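Local coordinates for protein exotoxin 3 (Staphylococcus aureus, PDB 2Z8L) that binds the sialylated glycan sialyl Lewis X as a staphylococcal superantigen-like toxin built from an OB fold and a beta-grasp domain, at residues L21-Y25 with L182-L186; G76-F80 with G96-N102; K136-L141 with D193-R198. The contacts are given in a common frame with arbitrary orientation. Residues are numbered along the deposited sequence.

How the contacts relate
Contact 1 ties the N-terminal helix to the glycan-binding loop of the beta-grasp domain, contact 2 pairs two strands of the OB fold, and contact 3 pairs two short strands of the beta-grasp domain. Contacts 2 and 3 adjoin, their centres about 10 Å apart: T99 OG1 lies 2.8 Å from K136 NZ and N102 OD1 2.9 Å from E137 N, so the two domains meet through polar groups. Contacts 1 and 3, with centres about 21 Å apart, touch where L186 CD2 packs 4.1 Å from L141 O. Both supply the sialyl Lewis X pocket, K184 holding fucose and D193 sialic acid, whereas G96 CA in contact 2 is about 12 Å from the nearest sialic acid atom.

Contact 1: residues L21-Y25 with L182-L186. With FUC (alpha-L-fucopyranose), chain B.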
# COMPACT_ATOMS: atom_id res chain seq x y z
N LEU A 21 -14.14 3.30 -7.16
CA LEU A 21 -13.22 3.36 -6.04
C LEU A 21 -13.30 2.02 -5.27
O LEU A 21 -12.29 1.43 -4.93
CB LEU A 21 -13.62 4.54 -5.16
CG LEU A 21 -12.79 4.92 -3.97
CD1 LEU A 21 -11.35 5.09 -4.42
CD2 LEU A 21 -13.38 6.23 -3.40
N ARG A 22 -14.51 1.54 -5.01
CA ARG A 22 -14.69 0.27 -4.34
C ARG A 22 -14.08 -0.89 -5.14
O ARG A 22 -13.42 -1.78 -4.59
CB ARG A 22 -16.18 -0.00 -4.06
CG ARG A 22 -16.45 -1.27 -3.25
CD ARG A 22 -17.76 -1.88 -3.49
NE ARG A 22 -17.77 -3.27 -3.02
CZ ARG A 22 -17.32 -4.33 -3.70
NH1 ARG A 22 -16.81 -4.23 -4.93
NH2 ARG A 22 -17.39 -5.54 -3.14
N ASP A 23 -14.28 -0.91 -6.44
CA ASP A 23 -13.87 -2.04 -7.23
C ASP A 23 -12.34 -2.07 -7.32
O ASP A 23 -11.74 -3.15 -7.36
CB ASP A 23 -14.55 -2.05 -8.61
CG ASP A 23 -16.07 -2.34 -8.53
OD1 ASP A 23 -16.60 -2.68 -7.42
OD2 ASP A 23 -16.77 -2.18 -9.57
N TYR A 24 -11.71 -0.89 -7.35
CA TYR A 24 -10.23 -0.79 -7.31
C TYR A 24 -9.67 -1.49 -6.08
O TYR A 24 -8.79 -2.32 -6.19
CB TYR A 24 -9.75 0.66 -7.32
CG TYR A 24 -8.26 0.85 -7.25
CD1 TYR A 24 -7.46 0.67 -8.36
CD2 TYR A 24 -7.64 1.18 -6.09
CE1 TYR A 24 -6.08 0.85 -8.28
CE2 TYR A 24 -6.28 1.39 -6.02
CZ TYR A 24 -5.51 1.19 -7.13
OH TYR A 24 -4.15 1.39 -7.11
N TYR A 25 -10.22 -1.18 -4.91
CA TYR A 25 -9.70 -1.72 -3.68
C TYR A 25 -10.19 -3.09 -3.33
O TYR A 25 -9.73 -3.68 -2.36
CB TYR A 25 -9.99 -0.74 -2.53
CG TYR A 25 -9.11 0.48 -2.51
CD1 TYR A 25 -7.77 0.38 -2.17
CD2 TYR A 25 -9.57 1.69 -2.93
CE1 TYR A 25 -6.91 1.48 -2.09
CE2 TYR A 25 -8.73 2.82 -2.84
CZ TYR A 25 -7.40 2.70 -2.47
OH TYR A 25 -6.57 3.80 -2.42
N LEU A 182 -10.49 8.46 2.73
CA LEU A 182 -11.21 7.35 2.05
C LEU A 182 -12.12 7.76 0.90
O LEU A 182 -12.59 6.88 0.17
CB LEU A 182 -11.98 6.52 3.06
CG LEU A 182 -11.10 5.91 4.13
CD1 LEU A 182 -11.89 5.17 5.15
CD2 LEU A 182 -10.03 4.97 3.53
N ASN A 183 -12.33 9.06 0.70
CA ASN A 183 -13.20 9.50 -0.40
C ASN A 183 -12.51 9.52 -1.75
O ASN A 183 -13.15 9.90 -2.79
CB ASN A 183 -13.86 10.83 -0.10
CG ASN A 183 -12.91 12.00 -0.02
OD1 ASN A 183 -11.70 11.90 -0.19
ND2 ASN A 183 -13.49 13.16 0.23
N LYS A 184 -11.23 9.16 -1.79
CA LYS A 184 -10.51 9.05 -3.06
C LYS A 184 -9.40 8.06 -2.98
O LYS A 184 -8.99 7.66 -1.89
CB LYS A 184 -10.01 10.41 -3.48
CG LYS A 184 -9.04 11.06 -2.53
CD LYS A 184 -8.70 12.45 -3.02
CE LYS A 184 -7.55 13.05 -2.23
NZ LYS A 184 -7.37 14.49 -2.70
N LYS A 185 -8.86 7.65 -4.13
CA LYS A 185 -7.72 6.78 -4.17
C LYS A 185 -6.50 7.48 -3.48
O LYS A 185 -6.41 8.73 -3.46
CB LYS A 185 -7.43 6.46 -5.64
CG LYS A 185 -6.55 5.32 -5.86
CD LYS A 185 -6.31 5.07 -7.36
CE LYS A 185 -7.51 4.74 -8.12
NZ LYS A 185 -7.01 4.34 -9.55
N LEU A 186 -5.60 6.68 -2.92
CA LEU A 186 -4.31 7.22 -2.46
C LEU A 186 -3.64 7.95 -3.62
O LEU A 186 -3.66 7.43 -4.77
CB LEU A 186 -3.38 6.12 -1.98
CG LEU A 186 -2.01 6.54 -1.45
CD1 LEU A 186 -2.21 7.39 -0.21
CD2 LEU A 186 -1.20 5.30 -1.07
C1 FUC B . -3.13 17.31 -1.32
C2 FUC B . -4.59 16.86 -1.47
C3 FUC B . -5.15 16.36 -0.16
C4 FUC B . -4.90 17.39 0.94
C5 FUC B . -3.42 17.79 0.97
C6 FUC B . -3.06 18.80 2.04
O2 FUC B . -4.73 15.86 -2.46
O3 FUC B . -6.54 16.06 -0.32
O4 FUC B . -5.67 18.51 0.60
O5 FUC B . -3.01 18.27 -0.29
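One turn of helix 18-25 lies against an irregular loop, 182-186, after strand 177-181; the closest CA atoms, those of L21 and K185, are 6.7 Å apart. L21 reaches across with both methyls, CD2 lying 3.7 Å from L182 O and N183 O and CD1 3.6 Å from K185 N. The Y25 hydroxyl accepts a nearly straight hydrogen bond, L186 N to Y25 OH at 3.1 Å, and is also bonded to D145 of helix 141-155. K185 lies over the face of Y24: its CE is 3.9 Å from the ring centroid, a CH-pi contact, and its NZ 4.1 Å, a cation-pi interaction, while the Y24 hydroxyl bonds to E84. K184 points its CA-CB bond away from the helix, and its NZ donates 3.0 Å hydrogen bonds to FUC O2 and FUC O3. Leucine packing, the L186-Y25 bond and the K185-Y24 interaction thus hold a loop of the beta-grasp domain against a helix of the OB-fold domain, leaving K184 of the same loop to bind fucose.

Contact 2: residues G76-F80 with G96-N102. With PO4 (phosphate ion), chain C.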
# COMPACT_ATOMS: atom_id res chain seq x y z
N GLY A 76 17.17 -7.47 -4.54
CA GLY A 76 16.69 -7.63 -3.19
C GLY A 76 15.53 -6.72 -2.85
O GLY A 76 15.41 -6.25 -1.70
N LEU A 77 14.66 -6.52 -3.83
CA LEU A 77 13.45 -5.73 -3.61
C LEU A 77 12.23 -6.58 -3.36
O LEU A 77 12.12 -7.70 -3.86
CB LEU A 77 13.21 -4.84 -4.83
CG LEU A 77 14.35 -3.93 -5.24
CD1 LEU A 77 13.98 -3.13 -6.48
CD2 LEU A 77 14.69 -3.02 -4.10
N ASP A 78 11.28 -6.01 -2.61
CA ASP A 78 9.92 -6.53 -2.50
C ASP A 78 9.02 -5.49 -3.20
O ASP A 78 9.25 -4.29 -3.04
CB ASP A 78 9.50 -6.63 -1.08
CG ASP A 78 10.07 -7.83 -0.32
OD1 ASP A 78 10.73 -8.71 -0.92
OD2 ASP A 78 9.82 -7.89 0.92
N ILE A 79 8.08 -5.94 -4.01
CA ILE A 79 7.16 -5.01 -4.70
C ILE A 79 5.71 -5.39 -4.49
O ILE A 79 5.31 -6.53 -4.75
CB ILE A 79 7.45 -4.95 -6.22
CG1 ILE A 79 8.97 -4.81 -6.42
CG2 ILE A 79 6.61 -3.81 -6.84
CD1 ILE A 79 9.40 -4.67 -7.79
N PHE A 80 4.90 -4.43 -4.07
CA PHE A 80 3.46 -4.61 -3.98
C PHE A 80 2.84 -4.06 -5.23
O PHE A 80 2.85 -2.85 -5.44
CB PHE A 80 2.90 -3.88 -2.73
CG PHE A 80 1.48 -4.13 -2.51
CD1 PHE A 80 1.02 -5.41 -2.13
CD2 PHE A 80 0.54 -3.15 -2.76
CE1 PHE A 80 -0.35 -5.63 -1.99
CE2 PHE A 80 -0.83 -3.38 -2.61
CZ PHE A 80 -1.25 -4.60 -2.20
N GLY A 96 4.54 2.65 -7.71
CA GLY A 96 5.19 2.61 -6.43
C GLY A 96 5.19 1.23 -5.80
O GLY A 96 5.37 0.24 -6.51
N GLY A 97 5.14 1.19 -4.48
CA GLY A 97 5.08 -0.06 -3.72
C GLY A 97 6.37 -0.84 -3.62
O GLY A 97 6.32 -2.04 -3.30
N VAL A 98 7.53 -0.23 -3.87
CA VAL A 98 8.85 -0.88 -3.81
C VAL A 98 9.46 -0.70 -2.41
O VAL A 98 9.52 0.42 -1.88
CB VAL A 98 9.81 -0.34 -4.90
CG1 VAL A 98 11.15 -1.03 -4.80
CG2 VAL A 98 9.16 -0.47 -6.30
N THR A 99 9.92 -1.80 -1.83
CA THR A 99 10.60 -1.73 -0.54
C THR A 99 11.82 -2.66 -0.59
O THR A 99 11.96 -3.51 -1.51
CB THR A 99 9.67 -2.18 0.57
OG1 THR A 99 9.25 -3.52 0.33
CG2 THR A 99 8.47 -1.24 0.69
N LYS A 100 12.73 -2.47 0.33
CA LYS A 100 13.83 -3.44 0.51
C LYS A 100 13.29 -4.68 1.19
O LYS A 100 12.42 -4.57 2.05
CB LYS A 100 14.87 -2.81 1.40
CG LYS A 100 15.33 -1.44 0.87
CD LYS A 100 16.52 -0.88 1.61
CE LYS A 100 17.26 0.11 0.72
NZ LYS A 100 16.34 1.16 0.13
N LYS A 101 13.79 -5.85 0.80
CA LYS A 101 13.37 -7.07 1.44
C LYS A 101 13.88 -7.06 2.90
O LYS A 101 14.80 -6.31 3.29
CB LYS A 101 13.86 -8.30 0.68
CG LYS A 101 15.34 -8.48 0.79
CD LYS A 101 15.79 -9.67 -0.02
CE LYS A 101 17.22 -9.88 0.24
NZ LYS A 101 17.78 -10.80 -0.78
N ASN A 102 13.28 -7.91 3.71
CA ASN A 102 13.70 -8.01 5.10
C ASN A 102 15.17 -8.43 5.24
O ASN A 102 15.63 -9.31 4.54
CB ASN A 102 12.85 -9.05 5.83
CG ASN A 102 11.45 -8.56 6.13
OD1 ASN A 102 11.16 -7.37 6.10
ND2 ASN A 102 10.60 -9.50 6.54
P PO4 C . 10.90 -10.69 2.33
O1 PO4 C . 11.05 -10.81 0.80
O2 PO4 C . 12.02 -11.50 2.97
O3 PO4 C . 9.57 -11.27 2.77
O4 PO4 C . 11.01 -9.26 2.80
O HOH W 1 3.75 -1.60 -7.64
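Strands 77-81 and 92-100 pair antiparallel in the beta-sheet of the OB-fold domain; the axes of the short segments 77-80 and 98-100 approach to 4.6 Å, with directions 150° apart. The second segment enters through two glycines with positive phi. G96 O and F80 O do not meet directly; one water donates to both, at 2.7 Å from each. At G97 the main-chain pairing begins, F80 N donating to G97 O at 2.9 Å, and a CB here would sit 2.5 Å from F80 O, so the site has room for no side chain. V98 forms a non-hydrogen-bonded pair with I79: V98 CG2 packs 4.2 Å from I79 CG2, and V98 CG1 lies 3.9 Å from L77 CD1, on the side where strands 45-52 and 55-61 contribute L48 and I59. T99 is the hydrogen-bonded partner of D78, with D78 N to T99 O and T99 N to D78 O both 2.8 Å; their side chains share the other face, where K136 of the beta-grasp domain makes a salt bridge with D78 and a hydrogen bond with T99. K100 forms a non-hydrogen-bonded pair with L77, and its CA-CB bond points away from strand 77-80. Just beyond, K101 N donates to G76 O at 3.0 Å; G76 and L77 both face V35, at the start of strand 35-42, forming a G1 beta bulge with G76 at positive phi. The segment closes at N102, whose side chain bonds to E137 and Y135, while N102 N donates to PO4 O4 of a phosphate probably from the crystallisation liquor, at 2.8 Å.

Contact 3: residues K136-L141 with D193-R198; sequences KEEVSL and DVIDGR. Unlike the reference sequence in segment 136-141: V139 (reference Ile). With SIA (N-acetyl-alpha-neuraminic acid), chain D.
Four backbone hydrogen bonds join 136-141 to 193-198: I195 N to V139 O (2.8 Å), V139 N to I195 O (3.0 Å), L141 N to D193 O (2.9 Å) and G197 N to E137 O (3.0 Å). The extended strands 138-140 and 194-196 run antiparallel at 143°, axes 4.6 Å apart, with V139-I195 the hydrogen-bonded pair between the non-hydrogen-bonded pairs E138-D196 and S140-V194; the chain then turns 3-10 at G197-R198 (phi/psi -53/-32 and -69/-21). D193 (chi1 m) accepts from sialic acid, SIA O9 to D193 OD2 at 2.6 Å. D196 (chi1 t) closes an Asx turn, R198 N to D196 OD1 at 2.9 Å, and salt-bridges R198 NE through D196 OD1 at 3.0 Å. S140 (chi1 p) N-caps helix 141-155 through E143 N. E137 CG lies over the R198 guanidinium, 4.0 Å from R198 CZ. V139 (chi1 t), isoleucine in the reference, shares a face with I195 (chi1 p); V139 CG2 packs 3.8 Å from G197 CA. L141 (m, t) sets CD2 4.0 Å from I195 CG2 and CD1 3.7 Å from SIA O9. This antiparallel ribbon, leading into the beta-grasp helix, borders the sialic acid end of the sialyl Lewis X site.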
# COMPACT_ATOMS: atom_id res chain seq x y z
N LYS A 136 6.72 -7.06 7.51
CA LYS A 136 7.82 -6.42 6.84
C LYS A 136 8.47 -5.33 7.66
O LYS A 136 7.79 -4.51 8.22
CB LYS A 136 7.38 -5.90 5.44
CG LYS A 136 7.24 -7.07 4.46
CD LYS A 136 6.71 -6.69 3.08
CE LYS A 136 7.41 -5.43 2.46
NZ LYS A 136 8.93 -5.43 2.29
N GLU A 137 9.80 -5.27 7.58
CA GLU A 137 10.56 -4.20 8.19
C GLU A 137 10.30 -2.89 7.54
O GLU A 137 10.27 -1.88 8.23
CB GLU A 137 12.07 -4.49 8.10
CG GLU A 137 12.48 -5.69 8.89
CD GLU A 137 13.84 -6.26 8.45
OE1 GLU A 137 14.51 -5.65 7.57
OE2 GLU A 137 14.16 -7.33 8.95
N GLU A 138 10.19 -2.89 6.22
CA GLU A 138 9.91 -1.66 5.42
C GLU A 138 8.59 -1.92 4.72
O GLU A 138 8.47 -2.87 3.98
CB GLU A 138 11.03 -1.47 4.39
CG GLU A 138 11.22 -0.06 4.01
CD GLU A 138 12.48 0.11 3.19
OE1 GLU A 138 13.60 0.11 3.82
OE2 GLU A 138 12.35 0.17 1.92
N VAL A 139 7.61 -1.07 4.96
CA VAL A 139 6.31 -1.26 4.42
C VAL A 139 5.90 0.03 3.63
O VAL A 139 6.08 1.16 4.12
CB VAL A 139 5.22 -1.53 5.48
CG1 VAL A 139 3.96 -2.00 4.69
CG2 VAL A 139 5.63 -2.55 6.56
N SER A 140 5.37 -0.16 2.41
CA SER A 140 4.92 1.01 1.62
C SER A 140 3.55 1.49 2.14
O SER A 140 2.69 0.66 2.52
CB SER A 140 4.83 0.69 0.11
OG SER A 140 3.81 -0.21 -0.22
N LEU A 141 3.35 2.83 2.14
CA LEU A 141 1.99 3.35 2.34
C LEU A 141 1.03 2.74 1.35
O LEU A 141 -0.14 2.51 1.72
CB LEU A 141 1.94 4.88 2.23
CG LEU A 141 2.75 5.62 3.25
CD1 LEU A 141 2.43 7.14 3.14
CD2 LEU A 141 2.50 5.12 4.68
N ASP A 193 6.11 6.12 -0.88
CA ASP A 193 6.52 6.42 0.49
C ASP A 193 6.56 5.14 1.34
O ASP A 193 5.70 4.29 1.16
CB ASP A 193 5.57 7.42 1.07
CG ASP A 193 5.64 8.82 0.34
OD1 ASP A 193 6.61 9.14 -0.41
OD2 ASP A 193 4.67 9.61 0.51
N VAL A 194 7.58 5.00 2.17
CA VAL A 194 7.79 3.78 2.97
C VAL A 194 7.97 4.15 4.43
O VAL A 194 8.48 5.24 4.75
CB VAL A 194 9.02 3.03 2.43
CG1 VAL A 194 9.40 1.88 3.28
CG2 VAL A 194 8.78 2.56 1.00
N ILE A 195 7.53 3.26 5.31
CA ILE A 195 7.68 3.48 6.75
C ILE A 195 8.23 2.22 7.41
O ILE A 195 8.23 1.17 6.83
CB ILE A 195 6.35 3.87 7.38
CG1 ILE A 195 5.32 2.75 7.35
CG2 ILE A 195 5.86 5.15 6.77
CD1 ILE A 195 4.02 3.06 8.07
N ASP A 196 8.72 2.35 8.63
CA ASP A 196 9.26 1.20 9.32
C ASP A 196 8.11 0.46 9.97
O ASP A 196 7.47 0.95 10.91
CB ASP A 196 10.26 1.59 10.41
CG ASP A 196 11.06 0.37 10.98
OD1 ASP A 196 10.56 -0.80 11.01
OD2 ASP A 196 12.25 0.57 11.39
N GLY A 197 7.83 -0.74 9.45
CA GLY A 197 6.81 -1.60 10.00
C GLY A 197 6.88 -1.92 11.48
O GLY A 197 5.83 -2.05 12.14
N ARG A 198 8.11 -1.98 12.02
CA ARG A 198 8.33 -2.28 13.44
C ARG A 198 7.87 -1.14 14.36
O ARG A 198 7.67 -1.35 15.56
CB ARG A 198 9.78 -2.61 13.67
CG ARG A 198 10.19 -3.91 13.05
CD ARG A 198 11.68 -4.06 12.89
NE ARG A 198 12.26 -3.04 12.05
CZ ARG A 198 13.54 -3.03 11.71
NH1 ARG A 198 14.35 -4.02 12.08
NH2 ARG A 198 14.00 -2.02 10.97
C1 SIA D . -0.67 13.06 6.83
C2 SIA D . 0.30 14.20 6.48
C3 SIA D . 0.77 14.95 7.73
C4 SIA D . 1.73 14.10 8.55
C5 SIA D . 2.91 13.57 7.71
C6 SIA D . 2.31 12.85 6.49
C7 SIA D . 3.32 12.29 5.49
C8 SIA D . 2.61 11.81 4.21
C9 SIA D . 3.46 10.97 3.29
C10 SIA D . 4.97 12.68 8.72
C11 SIA D . 5.57 11.60 9.59
N5 SIA D . 3.66 12.62 8.54
O1A SIA D . -0.59 12.05 6.09
O1B SIA D . -1.51 13.15 7.77
O4 SIA D . 2.19 14.86 9.72
O6 SIA D . 1.48 13.78 5.80
O7 SIA D . 4.22 13.32 5.09
O8 SIA D . 1.46 11.07 4.66
O9 SIA D . 2.80 10.63 2.06
O10 SIA D . 5.63 13.56 8.17